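Local coordinates for uncharacterized protein (Candida albicans, PDB 5K04), which probably serves as the large non-catalytic helical subunit of the NatB N-terminal acetyltransferase complex, supporting the subunit that carries out acetylation, at residues Glu713-Met718 / Gln730-Ile735; Glu199-Leu204 / Asn226-Ala231; Ile518-Gly523 / Leu579-Val584. One frame throughout, in Å; residues are numbered along the deposited sequence.

Interaction 1. Residues Glu713-Met718 / Gln730-Ile735; sequences EIIDSM and QTKLEI
Ile715 and Lys732 meet across an antiparallel helical hairpin made by the chain-adjacent helices 707-717 and 729-747. The short helical segments run at 173° to each other with axes 10.9 Å apart at closest approach, so side chains rather than backbones fill the gap. Ile715 bridges it with two branches. Its CG2, anti to the backbone N, lies 3.8 Å from CG of Lys732, the two side chains running past each other in opposite directions. Its other branch turns back beside the backbone N (chi1 -74°) and carries CD1 to within 4.0 Å of CG2 of Ile735. This apolar patch continues beyond the two segments, since Ile715 also touches Leu658 and Ile739, while Thr424 touches Ile735.

Lys732 combines an apolar stem with a polar tip. Its first torsion is well off a staggered value, and a bend at chi3 (48°) swings the outer chain toward the C-terminal end of helix 707-717. There CE passes 4.1 Å from OD1 of Asp716, yet NZ remains 4.4 Å from that oxygen, so the opposite charges are near each other without direct contact. The carboxylate instead pairs with Lys736, one helical turn further along, so Asp716 sits near two positive charges that would probably favour its ionised form. The tip of Lys732 reaches toward the backbone through a water, donating to it over 2.9 Å from NZ; the water also lies 2.9 Å from O of Ile715, within reach of donating to it.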
ATOM      1  N   GLU A 713      34.836 -19.330  -7.686  1.00 52.70           N
ATOM      2  CA  GLU A 713      35.734 -20.193  -6.920  1.00 51.85           C
ATOM      3  C   GLU A 713      35.205 -20.434  -5.509  1.00 53.55           C
ATOM      4  O   GLU A 713      35.298 -21.550  -4.986  1.00 49.15           O
ATOM      5  CB  GLU A 713      37.136 -19.580  -6.860  1.00 49.09           C
ATOM      6  CG  GLU A 713      37.850 -19.527  -8.202  1.00 69.34           C
ATOM      7  CD  GLU A 713      39.222 -18.858  -8.136  1.00 75.02           C
ATOM      8  OE1 GLU A 713      39.530 -18.203  -7.117  1.00 70.36           O
ATOM      9  OE2 GLU A 713      39.982 -18.983  -9.120  1.00 75.57           O
ATOM     10  N   ILE A 714      34.661 -19.392  -4.876  1.00 59.71           N
ATOM     11  CA  ILE A 714      34.109 -19.530  -3.528  1.00 60.05           C
ATOM     12  C   ILE A 714      32.926 -20.485  -3.548  1.00 57.47           C
ATOM     13  O   ILE A 714      32.775 -21.336  -2.664  1.00 57.32           O
ATOM     14  CB  ILE A 714      33.709 -18.145  -2.976  1.00 55.42           C
ATOM     15  CG1 ILE A 714      34.928 -17.212  -2.872  1.00 50.85           C
ATOM     16  CG2 ILE A 714      32.996 -18.263  -1.639  1.00 46.78           C
ATOM     17  CD1 ILE A 714      34.542 -15.727  -2.803  1.00 45.68           C
ATOM     18  N   ILE A 715      32.085 -20.367  -4.576  1.00 52.99           N
ATOM     19  CA  ILE A 715      30.904 -21.211  -4.723  1.00 46.04           C
ATOM     20  C   ILE A 715      31.302 -22.670  -4.920  1.00 49.34           C
ATOM     21  O   ILE A 715      30.736 -23.572  -4.291  1.00 41.24           O
ATOM     22  CB  ILE A 715      30.047 -20.675  -5.885  1.00 43.49           C
ATOM     23  CG1 ILE A 715      29.331 -19.398  -5.443  1.00 37.42           C
ATOM     24  CG2 ILE A 715      29.099 -21.735  -6.403  1.00 50.34           C
ATOM     25  CD1 ILE A 715      28.600 -18.670  -6.568  1.00 37.84           C
ATOM     26  N   ASP A 716      32.305 -22.921  -5.775  1.00 54.43           N
ATOM     27  CA  ASP A 716      32.744 -24.287  -6.038  1.00 53.63           C
ATOM     28  C   ASP A 716      33.435 -24.905  -4.825  1.00 52.72           C
ATOM     29  O   ASP A 716      33.433 -26.130  -4.672  1.00 51.53           O
ATOM     30  CB  ASP A 716      33.682 -24.327  -7.248  1.00 54.09           C
ATOM     31  CG  ASP A 716      32.972 -24.036  -8.568  1.00 51.95           C
ATOM     32  OD1 ASP A 716      31.719 -24.112  -8.641  1.00 46.45           O
ATOM     33  OD2 ASP A 716      33.687 -23.740  -9.547  1.00 52.15           O
ATOM     34  N   SER A 717      34.029 -24.083  -3.962  1.00 54.91           N
ATOM     35  CA  SER A 717      34.688 -24.586  -2.761  1.00 53.12           C
ATOM     36  C   SER A 717      33.723 -24.830  -1.611  1.00 52.20           C
ATOM     37  O   SER A 717      34.139 -25.387  -0.592  1.00 41.77           O
ATOM     38  CB  SER A 717      35.765 -23.608  -2.293  1.00 45.74           C
ATOM     39  OG  SER A 717      35.157 -22.453  -1.719  1.00 52.72           O
ATOM     40  N   MET A 718      32.458 -24.425  -1.738  1.00 54.44           N
ATOM     41  CA  MET A 718      31.513 -24.592  -0.643  1.00 53.49           C
ATOM     42  C   MET A 718      30.994 -26.025  -0.607  1.00 60.84           C
ATOM     43  O   MET A 718      30.587 -26.577  -1.634  1.00 62.48           O
ATOM     44  CB  MET A 718      30.357 -23.598  -0.773  1.00 53.50           C
ATOM     45  CG  MET A 718      30.803 -22.167  -0.519  1.00 56.75           C
ATOM     46  SD  MET A 718      29.543 -20.893  -0.574  1.00 34.46           S
ATOM     47  CE  MET A 718      28.452 -21.744  -1.621  1.00 32.66           C
ATOM     48  N   GLN A 730      22.346 -27.863 -10.107  1.00 53.10           N
ATOM     49  CA  GLN A 730      21.618 -27.008 -11.035  1.00 53.27           C
ATOM     50  C   GLN A 730      21.532 -25.575 -10.520  1.00 51.04           C
ATOM     51  O   GLN A 730      21.569 -24.625 -11.312  1.00 40.43           O
ATOM     52  CB  GLN A 730      20.223 -27.587 -11.271  1.00 57.54           C
ATOM     53  CG  GLN A 730      19.342 -26.717 -12.135  1.00 74.87           C
ATOM     54  CD  GLN A 730      20.028 -26.307 -13.428  1.00 91.47           C
ATOM     55  OE1 GLN A 730      20.637 -27.135 -14.112  1.00 92.69           O
ATOM     56  NE2 GLN A 730      19.951 -25.018 -13.758  1.00 99.91           N
ATOM     57  N   THR A 731      21.428 -25.406  -9.194  1.00 53.73           N
ATOM     58  CA  THR A 731      21.342 -24.069  -8.611  1.00 54.21           C
ATOM     59  C   THR A 731      22.704 -23.377  -8.609  1.00 54.22           C
ATOM     60  O   THR A 731      22.794 -22.175  -8.891  1.00 36.32           O
ATOM     61  CB  THR A 731      20.774 -24.148  -7.189  1.00 49.48           C
ATOM     62  OG1 THR A 731      19.427 -24.641  -7.224  1.00 39.47           O
ATOM     63  CG2 THR A 731      20.780 -22.774  -6.552  1.00 52.11           C
ATOM     64  N   LYS A 732      23.776 -24.122  -8.304  1.00 59.01           N
ATOM     65  CA  LYS A 732      25.119 -23.551  -8.372  1.00 55.08           C
ATOM     66  C   LYS A 732      25.405 -23.006  -9.759  1.00 52.55           C
ATOM     67  O   LYS A 732      25.962 -21.912  -9.900  1.00 36.82           O
ATOM     68  CB  LYS A 732      26.170 -24.592  -7.982  1.00 46.14           C
ATOM     69  CG  LYS A 732      26.519 -24.580  -6.499  1.00 50.91           C
ATOM     70  CD  LYS A 732      27.342 -25.804  -6.112  1.00 61.37           C
ATOM     71  CE  LYS A 732      28.501 -26.025  -7.075  1.00 72.05           C
ATOM     72  NZ  LYS A 732      29.322 -27.232  -6.708  1.00 81.83           N
ATOM     73  N   LEU A 733      24.999 -23.744 -10.798  1.00 58.98           N
ATOM     74  CA  LEU A 733      25.258 -23.293 -12.158  1.00 55.22           C
ATOM     75  C   LEU A 733      24.431 -22.061 -12.501  1.00 47.44           C
ATOM     76  O   LEU A 733      24.943 -21.112 -13.103  1.00 41.94           O
ATOM     77  CB  LEU A 733      24.980 -24.427 -13.135  1.00 62.26           C
ATOM     78  CG  LEU A 733      25.549 -24.240 -14.538  1.00 74.36           C
ATOM     79  CD1 LEU A 733      26.902 -23.508 -14.496  1.00 80.67           C
ATOM     80  CD2 LEU A 733      25.692 -25.594 -15.202  1.00 73.17           C
ATOM     81  N   GLU A 734      23.150 -22.062 -12.125  1.00 51.61           N
ATOM     82  CA  GLU A 734      22.287 -20.912 -12.381  1.00 53.49           C
ATOM     83  C   GLU A 734      22.779 -19.674 -11.623  1.00 53.40           C
ATOM     84  O   GLU A 734      22.771 -18.556 -12.155  1.00 39.77           O
ATOM     85  CB  GLU A 734      20.846 -21.272 -11.996  1.00 55.98           C
ATOM     86  CG  GLU A 734      19.893 -20.079 -11.852  1.00 74.35           C
ATOM     87  CD  GLU A 734      18.596 -20.431 -11.118  1.00 80.85           C
ATOM     88  OE1 GLU A 734      17.623 -20.823 -11.797  1.00 77.59           O
ATOM     89  OE2 GLU A 734      18.561 -20.324  -9.862  1.00 77.31           O
ATOM     90  N   ILE A 735      23.247 -19.867 -10.389  1.00 51.91           N
ATOM     91  CA  ILE A 735      23.721 -18.747  -9.587  1.00 49.13           C
ATOM     92  C   ILE A 735      25.040 -18.211 -10.131  1.00 46.12           C
ATOM     93  O   ILE A 735      25.244 -16.991 -10.194  1.00 35.47           O
ATOM     94  CB  ILE A 735      23.821 -19.176  -8.112  1.00 46.27           C
ATOM     95  CG1 ILE A 735      22.398 -19.288  -7.544  1.00 41.01           C
ATOM     96  CG2 ILE A 735      24.706 -18.220  -7.313  1.00 39.94           C
ATOM     97  CD1 ILE A 735      22.325 -19.490  -6.045  1.00 43.65           C
TER
HETATM   98  O   HOH W   1      30.083 -26.375  -4.015  1.00 37.58           O

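Interaction 2. Residues Glu199-Leu204 / Asn226-Ala231; sequences EIEQVL and NASFEA
Glu201 of helix 197-204 meets Asn226 and Ser228 in the turn before helix 229-242, and two hydrogen bonds dominate. Both use OE1. OG of Ser228 donates to it at 2.6 Å, on the syn side facing the other carboxylate oxygen, whereas ND2 of Asn226 donates at 2.9 Å to the anti lone pair. The amide bond is almost straight, with an N-H...O angle of 175°, and OE1 lies in the amide plane. Two donors, one on the syn and one on the anti side of OE1, restrain the rotation of the acid group, which lies nearly coplanar with the amide (13°); they would probably also favour the ionised carboxylate. Asn226 ND2 also bonds to O of Ser197, which ties the amide to the start of the helix that carries Glu201.

Van der Waals contacts are slighter. Glu201 has CG anti to its backbone N and stays extended beyond it, so the chain spans the gap in one straight reach; its CB passes 3.4 Å from ND2 of Asn226. At the far end OE2 lies 3.3 Å from CB of Ser228 and 3.8 Å from CB of Ala231. Met223 of helix 213-225 touches both Glu201 and Ala231, linking the two sides.

Ser228 occupies the N-cap position of helix 229-242 but makes no capping bond, its hydroxyl going to Glu201. Just before it, Ala227, with positive phi, closes helix 213-225 in a Schellman motif. The result is a tight turn between helices 213-225 and 229-242, tied by Glu201 to helix 197-204, in an alpha-helical array consistent with the TPR clan.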
ATOM      1  N   GLU A 199     -23.978  11.050  24.160  1.00 45.30           N
ATOM      2  CA  GLU A 199     -24.929  11.523  23.163  1.00 43.23           C
ATOM      3  C   GLU A 199     -25.142  10.479  22.072  1.00 38.57           C
ATOM      4  O   GLU A 199     -26.272  10.273  21.616  1.00 25.85           O
ATOM      5  CB  GLU A 199     -24.437  12.849  22.576  1.00 40.17           C
ATOM      6  CG  GLU A 199     -24.409  14.013  23.559  1.00 38.35           C
ATOM      7  CD  GLU A 199     -23.642  15.222  23.013  1.00 40.96           C
ATOM      8  OE1 GLU A 199     -22.549  15.030  22.431  1.00 33.99           O
ATOM      9  OE2 GLU A 199     -24.140  16.360  23.163  1.00 35.31           O
ATOM     10  N   ILE A 200     -24.069   9.797  21.663  1.00 43.57           N
ATOM     11  CA  ILE A 200     -24.167   8.753  20.642  1.00 41.90           C
ATOM     12  C   ILE A 200     -25.184   7.685  21.056  1.00 42.56           C
ATOM     13  O   ILE A 200     -26.048   7.286  20.266  1.00 36.60           O
ATOM     14  CB  ILE A 200     -22.778   8.142  20.372  1.00 40.03           C
ATOM     15  CG1 ILE A 200     -21.882   9.134  19.614  1.00 43.70           C
ATOM     16  CG2 ILE A 200     -22.899   6.834  19.615  1.00 36.91           C
ATOM     17  CD1 ILE A 200     -20.481   8.611  19.349  1.00 40.74           C
ATOM     18  N   GLU A 201     -25.088   7.189  22.296  1.00 46.29           N
ATOM     19  CA  GLU A 201     -26.041   6.174  22.752  1.00 45.87           C
ATOM     20  C   GLU A 201     -27.464   6.707  22.718  1.00 47.13           C
ATOM     21  O   GLU A 201     -28.387   6.030  22.250  1.00 40.82           O
ATOM     22  CB  GLU A 201     -25.715   5.697  24.171  1.00 39.59           C
ATOM     23  CG  GLU A 201     -26.720   4.632  24.635  1.00 42.27           C
ATOM     24  CD  GLU A 201     -26.456   4.079  26.037  1.00 43.88           C
ATOM     25  OE1 GLU A 201     -25.533   4.580  26.728  1.00 31.44           O
ATOM     26  OE2 GLU A 201     -27.192   3.143  26.444  1.00 36.18           O
ATOM     27  N   GLN A 202     -27.653   7.922  23.242  1.00 44.13           N
ATOM     28  CA  GLN A 202     -28.968   8.544  23.257  1.00 43.43           C
ATOM     29  C   GLN A 202     -29.511   8.716  21.838  1.00 36.48           C
ATOM     30  O   GLN A 202     -30.681   8.428  21.577  1.00 36.02           O
ATOM     31  CB  GLN A 202     -28.873   9.885  24.002  1.00 42.00           C
ATOM     32  CG  GLN A 202     -30.169  10.617  24.158  1.00 43.11           C
ATOM     33  CD  GLN A 202     -31.245   9.752  24.805  1.00 49.83           C
ATOM     34  OE1 GLN A 202     -30.984   9.026  25.765  1.00 42.92           O
ATOM     35  NE2 GLN A 202     -32.460   9.830  24.273  1.00 53.91           N
ATOM     36  N   VAL A 203     -28.663   9.144  20.901  1.00 45.07           N
ATOM     37  CA  VAL A 203     -29.107   9.340  19.521  1.00 45.44           C
ATOM     38  C   VAL A 203     -29.420   8.004  18.859  1.00 38.18           C
ATOM     39  O   VAL A 203     -30.521   7.795  18.340  1.00 27.98           O
ATOM     40  CB  VAL A 203     -28.047  10.119  18.725  1.00 43.88           C
ATOM     41  CG1 VAL A 203     -28.426  10.178  17.236  1.00 45.27           C
ATOM     42  CG2 VAL A 203     -27.902  11.509  19.294  1.00 37.32           C
ATOM     43  N   LEU A 204     -28.456   7.077  18.876  1.00 41.76           N
ATOM     44  CA  LEU A 204     -28.624   5.811  18.170  1.00 40.80           C
ATOM     45  C   LEU A 204     -29.738   4.946  18.760  1.00 42.10           C
ATOM     46  O   LEU A 204     -30.273   4.088  18.055  1.00 36.62           O
ATOM     47  CB  LEU A 204     -27.302   5.051  18.162  1.00 31.75           C
ATOM     48  CG  LEU A 204     -26.204   5.714  17.329  1.00 36.17           C
ATOM     49  CD1 LEU A 204     -25.002   4.789  17.171  1.00 31.22           C
ATOM     50  CD2 LEU A 204     -26.765   6.126  15.949  1.00 37.20           C
ATOM     51  N   ASN A 226     -20.093   4.201  28.160  1.00 50.18           N
ATOM     52  CA  ASN A 226     -21.007   4.802  29.127  1.00 46.98           C
ATOM     53  C   ASN A 226     -21.336   3.874  30.295  1.00 45.79           C
ATOM     54  O   ASN A 226     -22.061   4.289  31.208  1.00 34.90           O
ATOM     55  CB  ASN A 226     -22.310   5.219  28.440  1.00 41.29           C
ATOM     56  CG  ASN A 226     -22.088   6.121  27.232  1.00 45.24           C
ATOM     57  OD1 ASN A 226     -21.063   6.813  27.124  1.00 32.76           O
ATOM     58  ND2 ASN A 226     -23.067   6.115  26.304  1.00 46.22           N
ATOM     59  N   ALA A 227     -20.819   2.643  30.292  1.00 51.41           N
ATOM     60  CA  ALA A 227     -21.157   1.628  31.298  1.00 47.61           C
ATOM     61  C   ALA A 227     -22.649   1.315  31.279  1.00 45.86           C
ATOM     62  O   ALA A 227     -23.261   1.067  32.323  1.00 37.63           O
ATOM     63  CB  ALA A 227     -20.704   2.043  32.706  1.00 41.26           C
ATOM     64  N   SER A 228     -23.241   1.355  30.082  1.00 53.57           N
ATOM     65  CA  SER A 228     -24.654   1.021  29.878  1.00 51.39           C
ATOM     66  C   SER A 228     -24.786  -0.488  29.650  1.00 51.43           C
ATOM     67  O   SER A 228     -25.128  -0.976  28.568  1.00 40.88           O
ATOM     68  CB  SER A 228     -25.220   1.824  28.713  1.00 44.00           C
ATOM     69  OG  SER A 228     -24.971   3.202  28.892  1.00 41.89           O
ATOM     70  N   PHE A 229     -24.488  -1.236  30.712  1.00 58.47           N
ATOM     71  CA  PHE A 229     -24.281  -2.667  30.557  1.00 54.14           C
ATOM     72  C   PHE A 229     -25.589  -3.428  30.460  1.00 53.34           C
ATOM     73  O   PHE A 229     -25.632  -4.497  29.840  1.00 46.99           O
ATOM     74  CB  PHE A 229     -23.421  -3.194  31.701  1.00 54.20           C
ATOM     75  CG  PHE A 229     -22.014  -2.673  31.679  1.00 52.45           C
ATOM     76  CD1 PHE A 229     -21.210  -2.869  30.569  1.00 49.81           C
ATOM     77  CD2 PHE A 229     -21.491  -1.996  32.769  1.00 48.52           C
ATOM     78  CE1 PHE A 229     -19.909  -2.396  30.547  1.00 48.21           C
ATOM     79  CE2 PHE A 229     -20.197  -1.521  32.752  1.00 50.02           C
ATOM     80  CZ  PHE A 229     -19.407  -1.717  31.635  1.00 48.93           C
ATOM     81  N   GLU A 230     -26.660  -2.910  31.055  1.00 60.76           N
ATOM     82  CA  GLU A 230     -27.967  -3.494  30.788  1.00 59.55           C
ATOM     83  C   GLU A 230     -28.316  -3.354  29.311  1.00 55.68           C
ATOM     84  O   GLU A 230     -28.648  -4.340  28.642  1.00 48.98           O
ATOM     85  CB  GLU A 230     -29.029  -2.842  31.668  1.00 59.57           C
ATOM     86  CG  GLU A 230     -28.937  -3.210  33.145  1.00 68.34           C
ATOM     87  CD  GLU A 230     -29.571  -4.559  33.472  1.00 77.55           C
ATOM     88  OE1 GLU A 230     -30.154  -5.192  32.567  1.00 78.58           O
ATOM     89  OE2 GLU A 230     -29.494  -4.984  34.647  1.00 83.27           O
ATOM     90  N   ALA A 231     -28.192  -2.135  28.770  1.00 51.98           N
ATOM     91  CA  ALA A 231     -28.597  -1.898  27.392  1.00 49.27           C
ATOM     92  C   ALA A 231     -27.743  -2.689  26.411  1.00 42.53           C
ATOM     93  O   ALA A 231     -28.222  -3.085  25.344  1.00 40.15           O
ATOM     94  CB  ALA A 231     -28.532  -0.401  27.069  1.00 42.91           C
TER

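Interaction 3. Residues Ile518-Gly523 / Leu579-Val584; sequences ISTILG and LVYSIV
This is a single-pair side-chain contact between two helices of the alpha-helical array, Thr520 near the C-terminal end of helix 506-521 meeting Tyr581 of helix 571-584. Its narrowness shows in that one touching pair and in the 83 Å² that the two segments bury together. The backbones stand well apart, the nearest CA atoms, those of Thr520 and Tyr581, being 10.4 Å from each other, so a side chain as long as tyrosine is needed to close the gap. The fold is all-helical, and part of it belongs to a family in the TPR clan.

The side chains approach from opposite directions. Tyr581 points its phenol across the gap, its CG anti to the carbonyl carbon and the ring swung beside the backbone N (chi1 -77°). Thr520 answers with both branches. Its methyl CG2 arrives at the ring's edge, near the ring plane, 3.4 Å from CE1 of Tyr581, so the contact is with the rim and not with a face. Its hydroxyl takes the position between backbone N and carbonyl carbon (chi1 77°), which leaves OG1 on the side of the phenol oxygen.

OG1 of Thr520 lies 3.2 Å from OH of Tyr581, at hydrogen-bonding distance, but its proton could also serve O of Gln517, with which OG1 is bonded, so the link to the phenol is not settled. The stronger polar partner of Tyr581 is Glu671 of helix 661-682, whose OE2 is hydrogen-bonded to OH; Glu671 also touches Thr520, joining three helices at one point. Helix 525-537 packs against both, Leu528 on Thr520 and Leu535 on Tyr581. The closest approach across the two segments is nevertheless made by a methyl group, CG2 of Thr520, 3.1 Å from OH of Tyr581.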
ATOM      1  N   ILE A 518      18.381   3.039 -14.572  1.00 40.77           N
ATOM      2  CA  ILE A 518      18.499   2.098 -15.683  1.00 44.53           C
ATOM      3  C   ILE A 518      18.509   2.844 -17.012  1.00 46.22           C
ATOM      4  O   ILE A 518      19.296   2.526 -17.917  1.00 36.17           O
ATOM      5  CB  ILE A 518      17.359   1.059 -15.588  1.00 44.28           C
ATOM      6  CG1 ILE A 518      17.392   0.391 -14.200  1.00 32.62           C
ATOM      7  CG2 ILE A 518      17.440  -0.007 -16.699  1.00 34.55           C
ATOM      8  CD1 ILE A 518      16.215  -0.529 -13.961  1.00 35.53           C
ATOM      9  N   SER A 519      17.664   3.876 -17.137  1.00 44.62           N
ATOM     10  CA  SER A 519      17.682   4.705 -18.340  1.00 47.20           C
ATOM     11  C   SER A 519      19.071   5.271 -18.625  1.00 41.86           C
ATOM     12  O   SER A 519      19.510   5.276 -19.778  1.00 30.80           O
ATOM     13  CB  SER A 519      16.664   5.846 -18.223  1.00 40.07           C
ATOM     14  OG  SER A 519      15.364   5.379 -18.504  1.00 36.89           O
ATOM     15  N   THR A 520      19.773   5.776 -17.592  1.00 39.70           N
ATOM     16  CA  THR A 520      21.077   6.392 -17.861  1.00 47.22           C
ATOM     17  C   THR A 520      22.171   5.351 -18.056  1.00 42.29           C
ATOM     18  O   THR A 520      23.117   5.588 -18.808  1.00 32.04           O
ATOM     19  CB  THR A 520      21.487   7.377 -16.746  1.00 47.81           C
ATOM     20  OG1 THR A 520      21.951   6.665 -15.601  1.00 54.47           O
ATOM     21  CG2 THR A 520      20.331   8.270 -16.341  1.00 41.32           C
ATOM     22  N   ILE A 521      22.050   4.194 -17.408  1.00 50.70           N
ATOM     23  CA  ILE A 521      23.032   3.127 -17.590  1.00 51.94           C
ATOM     24  C   ILE A 521      22.950   2.571 -19.003  1.00 49.44           C
ATOM     25  O   ILE A 521      23.949   2.515 -19.724  1.00 38.13           O
ATOM     26  CB  ILE A 521      22.823   2.029 -16.539  1.00 43.75           C
ATOM     27  CG1 ILE A 521      23.328   2.520 -15.182  1.00 44.16           C
ATOM     28  CG2 ILE A 521      23.501   0.759 -16.962  1.00 45.84           C
ATOM     29  CD1 ILE A 521      22.911   1.629 -14.050  1.00 48.51           C
ATOM     30  N   LEU A 522      21.762   2.126 -19.406  1.00 59.83           N
ATOM     31  CA  LEU A 522      21.481   1.960 -20.822  1.00 61.30           C
ATOM     32  C   LEU A 522      21.484   3.341 -21.474  1.00 70.71           C
ATOM     33  O   LEU A 522      21.595   4.366 -20.806  1.00 80.26           O
ATOM     34  CB  LEU A 522      20.139   1.243 -21.022  1.00 50.55           C
ATOM     35  CG  LEU A 522      19.844   0.048 -20.094  1.00 52.29           C
ATOM     36  CD1 LEU A 522      18.426  -0.487 -20.297  1.00 47.83           C
ATOM     37  CD2 LEU A 522      20.879  -1.084 -20.241  1.00 47.66           C
ATOM     38  N   GLY A 523      21.387   3.389 -22.785  1.00 73.29           N
ATOM     39  CA  GLY A 523      21.441   4.709 -23.386  1.00 70.44           C
ATOM     40  C   GLY A 523      20.090   5.281 -23.758  1.00 62.74           C
ATOM     41  O   GLY A 523      19.998   6.120 -24.657  1.00 56.31           O
ATOM     42  N   LEU A 579      17.246  14.098  -6.187  1.00 43.00           N
ATOM     43  CA  LEU A 579      17.896  15.406  -6.146  1.00 44.48           C
ATOM     44  C   LEU A 579      18.973  15.510  -7.212  1.00 41.35           C
ATOM     45  O   LEU A 579      19.019  16.493  -7.967  1.00 35.06           O
ATOM     46  CB  LEU A 579      18.484  15.659  -4.764  1.00 45.31           C
ATOM     47  CG  LEU A 579      17.417  15.706  -3.665  1.00 45.94           C
ATOM     48  CD1 LEU A 579      18.040  15.940  -2.300  1.00 39.95           C
ATOM     49  CD2 LEU A 579      16.422  16.800  -3.978  1.00 43.87           C
ATOM     50  N   VAL A 580      19.838  14.492  -7.303  1.00 41.16           N
ATOM     51  CA  VAL A 580      20.897  14.492  -8.317  1.00 44.66           C
ATOM     52  C   VAL A 580      20.311  14.820  -9.683  1.00 40.08           C
ATOM     53  O   VAL A 580      20.745  15.755 -10.363  1.00 28.07           O
ATOM     54  CB  VAL A 580      21.642  13.138  -8.339  1.00 45.03           C
ATOM     55  CG1 VAL A 580      22.525  13.025  -9.599  1.00 45.33           C
ATOM     56  CG2 VAL A 580      22.500  12.962  -7.102  1.00 37.92           C
ATOM     57  N   TYR A 581      19.302  14.054 -10.096  1.00 41.12           N
ATOM     58  CA  TYR A 581      18.735  14.267 -11.422  1.00 46.32           C
ATOM     59  C   TYR A 581      18.054  15.628 -11.511  1.00 43.37           C
ATOM     60  O   TYR A 581      18.113  16.290 -12.550  1.00 28.61           O
ATOM     61  CB  TYR A 581      17.775  13.119 -11.767  1.00 45.79           C
ATOM     62  CG  TYR A 581      18.519  11.855 -12.162  1.00 45.46           C
ATOM     63  CD1 TYR A 581      18.988  11.678 -13.463  1.00 45.36           C
ATOM     64  CD2 TYR A 581      18.759  10.846 -11.244  1.00 38.40           C
ATOM     65  CE1 TYR A 581      19.676  10.528 -13.843  1.00 43.33           C
ATOM     66  CE2 TYR A 581      19.443   9.691 -11.615  1.00 40.14           C
ATOM     67  CZ  TYR A 581      19.911   9.542 -12.917  1.00 38.93           C
ATOM     68  OH  TYR A 581      20.594   8.398 -13.275  1.00 27.10           O
ATOM     69  N   SER A 582      17.431  16.073 -10.418  1.00 46.49           N
ATOM     70  CA  SER A 582      16.800  17.388 -10.401  1.00 43.42           C
ATOM     71  C   SER A 582      17.832  18.492 -10.590  1.00 44.53           C
ATOM     72  O   SER A 582      17.563  19.499 -11.259  1.00 33.55           O
ATOM     73  CB  SER A 582      16.045  17.586  -9.086  1.00 37.39           C
ATOM     74  OG  SER A 582      15.078  16.569  -8.879  1.00 32.78           O
ATOM     75  N   ILE A 583      19.020  18.313 -10.010  1.00 47.82           N
ATOM     76  CA  ILE A 583      20.075  19.321 -10.084  1.00 48.13           C
ATOM     77  C   ILE A 583      20.739  19.314 -11.455  1.00 42.31           C
ATOM     78  O   ILE A 583      20.915  20.362 -12.080  1.00 31.37           O
ATOM     79  CB  ILE A 583      21.097  19.080  -8.962  1.00 43.54           C
ATOM     80  CG1 ILE A 583      20.436  19.330  -7.603  1.00 42.86           C
ATOM     81  CG2 ILE A 583      22.329  19.939  -9.179  1.00 39.71           C
ATOM     82  CD1 ILE A 583      21.083  18.596  -6.430  1.00 37.28           C
ATOM     83  N   VAL A 584      21.115  18.127 -11.932  1.00 45.84           N
ATOM     84  CA  VAL A 584      21.675  17.966 -13.274  1.00 47.43           C
ATOM     85  C   VAL A 584      20.858  18.743 -14.299  1.00 50.17           C
ATOM     86  O   VAL A 584      21.407  19.437 -15.166  1.00 37.20           O
ATOM     87  CB  VAL A 584      21.741  16.469 -13.633  1.00 43.02           C
ATOM     88  CG1 VAL A 584      22.036  16.291 -15.118  1.00 43.56           C
ATOM     89  CG2 VAL A 584      22.767  15.765 -12.772  1.00 30.26           C
TER

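Overall arrangement
The three contacts lie in separate parts of one largely helical chain and none touches another. Interactions 1 and 3 lie nearest, with centres 35 Å apart and nearest atoms about 19 Å apart. Interaction 2 stands far from both, its centre 69 Å from that of interaction 1 and 61 Å from that of interaction 3, on the opposite side of the chain's centre from each. In sequence the order is 2, 3, 1. The other protein chain of the assembly touches none of their segments, so each joins helices within this subunit. Coenzyme A is not among the partners around any of them, so no direct active-site role is claimed.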